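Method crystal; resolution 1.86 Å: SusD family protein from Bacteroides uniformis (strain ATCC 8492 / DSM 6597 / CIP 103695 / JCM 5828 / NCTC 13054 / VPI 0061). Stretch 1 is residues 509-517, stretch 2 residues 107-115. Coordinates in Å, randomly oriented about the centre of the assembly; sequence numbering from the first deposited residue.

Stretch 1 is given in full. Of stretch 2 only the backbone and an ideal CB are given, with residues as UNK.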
# COMPACT_ATOMS: atom_id res chain seq x y z
N TYR A 509 -7.87 -8.20 -12.18
CA TYR A 509 -8.62 -6.92 -12.22
C TYR A 509 -9.99 -7.17 -11.62
O TYR A 509 -10.75 -7.96 -12.20
CB TYR A 509 -8.68 -6.38 -13.65
CG TYR A 509 -7.33 -6.34 -14.31
CD1 TYR A 509 -6.33 -5.54 -13.78
CD2 TYR A 509 -7.03 -7.10 -15.42
CE1 TYR A 509 -5.07 -5.48 -14.34
CE2 TYR A 509 -5.77 -7.08 -15.98
CZ TYR A 509 -4.80 -6.24 -15.46
OH TYR A 509 -3.53 -6.23 -15.99
N ILE A 510 -10.28 -6.58 -10.47
CA ILE A 510 -11.55 -6.87 -9.73
C ILE A 510 -12.71 -6.22 -10.49
O ILE A 510 -12.54 -5.31 -11.30
CB ILE A 510 -11.43 -6.42 -8.26
CG1 ILE A 510 -11.39 -4.89 -8.16
CG2 ILE A 510 -10.22 -7.08 -7.63
CD1 ILE A 510 -11.39 -4.37 -6.77
N PRO A 511 -13.95 -6.66 -10.23
CA PRO A 511 -15.13 -6.04 -10.85
C PRO A 511 -15.25 -4.52 -10.61
O PRO A 511 -15.01 -4.04 -9.51
CB PRO A 511 -16.30 -6.79 -10.19
CG PRO A 511 -15.69 -8.12 -9.79
CD PRO A 511 -14.30 -7.75 -9.32
N ILE A 512 -15.69 -3.80 -11.64
CA ILE A 512 -16.16 -2.39 -11.54
C ILE A 512 -17.57 -2.45 -10.92
O ILE A 512 -18.35 -3.38 -11.27
CB ILE A 512 -16.12 -1.75 -12.93
CG1 ILE A 512 -14.69 -1.75 -13.50
CG2 ILE A 512 -16.69 -0.35 -12.90
CD1 ILE A 512 -14.62 -1.36 -14.97
N ALA A 513 -17.88 -1.51 -10.03
CA ALA A 513 -19.16 -1.46 -9.29
C ALA A 513 -20.30 -1.18 -10.27
O ALA A 513 -20.15 -0.36 -11.19
CB ALA A 513 -19.11 -0.46 -8.17
N GLN A 514 -21.43 -1.87 -10.09
CA GLN A 514 -22.59 -1.78 -11.02
C GLN A 514 -23.00 -0.31 -11.20
O GLN A 514 -23.32 0.06 -12.32
CB GLN A 514 -23.74 -2.64 -10.51
CG GLN A 514 -24.80 -2.88 -11.58
CD GLN A 514 -26.07 -3.45 -11.00
OE1 GLN A 514 -26.98 -2.71 -10.63
NE2 GLN A 514 -26.11 -4.77 -10.87
N GLY A 515 -22.94 0.50 -10.14
CA GLY A 515 -23.23 1.95 -10.17
C GLY A 515 -22.45 2.70 -11.23
O GLY A 515 -23.03 3.60 -11.89
N GLU A 516 -21.16 2.37 -11.42
CA GLU A 516 -20.30 3.03 -12.43
C GLU A 516 -20.77 2.64 -13.83
O GLU A 516 -20.84 3.53 -14.69
CB GLU A 516 -18.84 2.64 -12.20
CG GLU A 516 -18.39 2.97 -10.81
CD GLU A 516 -18.45 4.45 -10.52
OE1 GLU A 516 -18.46 5.25 -11.49
OE2 GLU A 516 -18.44 4.80 -9.34
N LEU A 517 -21.11 1.37 -14.03
CA LEU A 517 -21.63 0.86 -15.31
C LEU A 517 -22.95 1.57 -15.62
O LEU A 517 -23.15 1.94 -16.79
CB LEU A 517 -21.83 -0.66 -15.25
CG LEU A 517 -20.61 -1.50 -14.85
CD1 LEU A 517 -20.98 -2.97 -14.93
CD2 LEU A 517 -19.41 -1.23 -15.75
N UNK A 107 -20.28 -6.46 -5.26
CA UNK A 107 -19.44 -6.91 -4.11
C UNK A 107 -17.97 -6.73 -4.51
O UNK A 107 -17.31 -7.72 -4.90
CB UNK A 107 -19.73 -8.37 -3.73
N UNK A 108 -17.49 -5.49 -4.45
CA UNK A 108 -16.15 -5.08 -4.91
C UNK A 108 -15.69 -3.88 -4.08
O UNK A 108 -16.30 -3.62 -3.02
CB UNK A 108 -16.16 -4.74 -6.40
N UNK A 109 -14.64 -3.19 -4.49
CA UNK A 109 -14.11 -2.00 -3.77
C UNK A 109 -14.53 -0.71 -4.49
O UNK A 109 -13.69 0.12 -4.82
CB UNK A 109 -12.59 -2.07 -3.66
N UNK A 110 -15.83 -0.51 -4.68
CA UNK A 110 -16.39 0.68 -5.36
C UNK A 110 -15.95 1.98 -4.72
O UNK A 110 -15.72 2.96 -5.45
CB UNK A 110 -17.92 0.62 -5.36
N UNK A 111 -15.83 2.01 -3.40
CA UNK A 111 -15.46 3.25 -2.65
C UNK A 111 -14.05 3.70 -3.05
O UNK A 111 -13.82 4.92 -3.15
CB UNK A 111 -15.52 3.02 -1.14
N UNK A 112 -13.15 2.76 -3.33
CA UNK A 112 -11.75 3.07 -3.71
C UNK A 112 -11.76 3.79 -5.05
O UNK A 112 -11.00 4.77 -5.21
CB UNK A 112 -10.90 1.80 -3.79
N UNK A 113 -12.62 3.37 -5.97
CA UNK A 113 -12.84 4.04 -7.27
C UNK A 113 -13.29 5.49 -7.04
O UNK A 113 -12.66 6.41 -7.58
CB UNK A 113 -13.88 3.29 -8.10
N UNK A 114 -14.30 5.71 -6.20
CA UNK A 114 -14.80 7.07 -5.88
C UNK A 114 -13.68 7.90 -5.23
O UNK A 114 -13.46 9.02 -5.69
CB UNK A 114 -16.01 7.00 -4.95
N UNK A 115 -12.99 7.36 -4.23
CA UNK A 115 -11.84 8.06 -3.58
C UNK A 115 -10.84 8.49 -4.66
O UNK A 115 -10.46 9.67 -4.71
CB UNK A 115 -11.15 7.16 -2.55

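Position 107 comes first. Its CA-to-CB bond points away from stretch 1, and nothing there lies within 5.5 Å of the ideal CB. Stretch 1 sets no demand, so many side chains would suit. The residue is N107, whose amide is hydrogen-bonded elsewhere in the structure.

Position 108 points toward stretch 1. Its ideal CB lies 3.4 Å from P511 O and 4.8 Å from I510 CD1. The carbonyl is an acceptor close to the backbone, so a short side chain with a donor fits well: serine, threonine or perhaps cysteine. A further methyl could rest near A513. The residue is T108, chi1 t. T108 OG1 donates a hydrogen bond of 2.7 Å to P511 O. T108 CG2 packs 4.0 Å from A513 CA.

Position 109 points sideways. I510 CD1 is 4.0 Å from the ideal CB, so stretch 1 offers an apolar methyl. The position is also the N-cap of the helix that follows, where serine, aspartate or asparagine are common. The apolar neighbour would equally accept an aliphatic residue. It is L109, and L109 CB touches I510 CD1 at 4.0 Å.

Position 110 has helical angles, phi/psi -55/-37, which any residue could adopt. Space is the limit: an ideal CB would sit 3.2 Å from A513 CB, which is tight. Glycine suits best. G110 leaves its CA 4.1 Å from A513 CB and lets the backbones approach to 5.3 Å between the CA atoms of G110 and A513.

Position 111 points away from stretch 1 and is free of demands from it. It is S111.

Position 112 is out of reach of stretch 1, which leaves the choice open. It is L112.

Position 113 points toward stretch 1. The ideal CB is 5.0 Å from E516 OE2, and the aliphatic side chain of I512 lies beyond. A long side chain is needed to use both. Arginine or lysine could meet the charge; a large aromatic could cover the aliphatic parts. The residue is W113, chi1 t. Over one ring face lie E516 CG, 3.9 Å from the centroid of the five-membered ring, and I512 CG2, 4.2 Å from that of the six-membered ring. W113 NE1 comes within 3.2 Å of E516 OE1.

Position 114 points sideways, its ideal CB 5.5 Å from E516 OE2. A polar or basic side chain would suit. It is T114. One water bridges it to the glutamate, 2.6 Å from both T114 OG1 and E516 OE2.

Position 115 is out of reach. It is V115.

Stretch 2 107-115: NTLGSLWTV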
# COMPACT_ATOMS: atom_id res chain seq x y z
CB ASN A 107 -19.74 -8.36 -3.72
CG ASN A 107 -21.09 -8.51 -3.07
OD1 ASN A 107 -21.26 -8.19 -1.90
ND2 ASN A 107 -22.08 -8.96 -3.83
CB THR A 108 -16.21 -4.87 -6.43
OG1 THR A 108 -14.87 -4.80 -6.92
CG2 THR A 108 -17.01 -3.64 -6.78
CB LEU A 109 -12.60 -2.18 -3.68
CG LEU A 109 -12.14 -3.34 -2.80
CD1 LEU A 109 -10.63 -3.41 -2.77
CD2 LEU A 109 -12.67 -3.21 -1.38
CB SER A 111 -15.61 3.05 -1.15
OG SER A 111 -14.67 2.09 -0.73
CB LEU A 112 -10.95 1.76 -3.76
CG LEU A 112 -9.55 1.80 -3.20
CD1 LEU A 112 -9.57 2.30 -1.75
CD2 LEU A 112 -8.88 0.43 -3.31
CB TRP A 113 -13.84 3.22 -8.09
CG TRP A 113 -14.25 3.78 -9.43
CD1 TRP A 113 -15.03 4.87 -9.67
CD2 TRP A 113 -14.06 3.15 -10.71
NE1 TRP A 113 -15.32 4.98 -11.01
CE2 TRP A 113 -14.71 3.94 -11.67
CE3 TRP A 113 -13.38 1.99 -11.12
CZ2 TRP A 113 -14.69 3.63 -13.02
CZ3 TRP A 113 -13.37 1.69 -12.46
CH2 TRP A 113 -14.02 2.49 -13.39
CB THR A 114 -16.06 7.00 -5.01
OG1 THR A 114 -16.94 6.14 -5.73
CG2 THR A 114 -16.67 8.37 -4.79
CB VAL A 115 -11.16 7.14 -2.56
CG1 VAL A 115 -9.84 7.72 -2.10
CG2 VAL A 115 -12.07 6.84 -1.37
O HOH W 1 -17.37 2.84 -7.65
O HOH W 2 -17.86 6.95 -8.03
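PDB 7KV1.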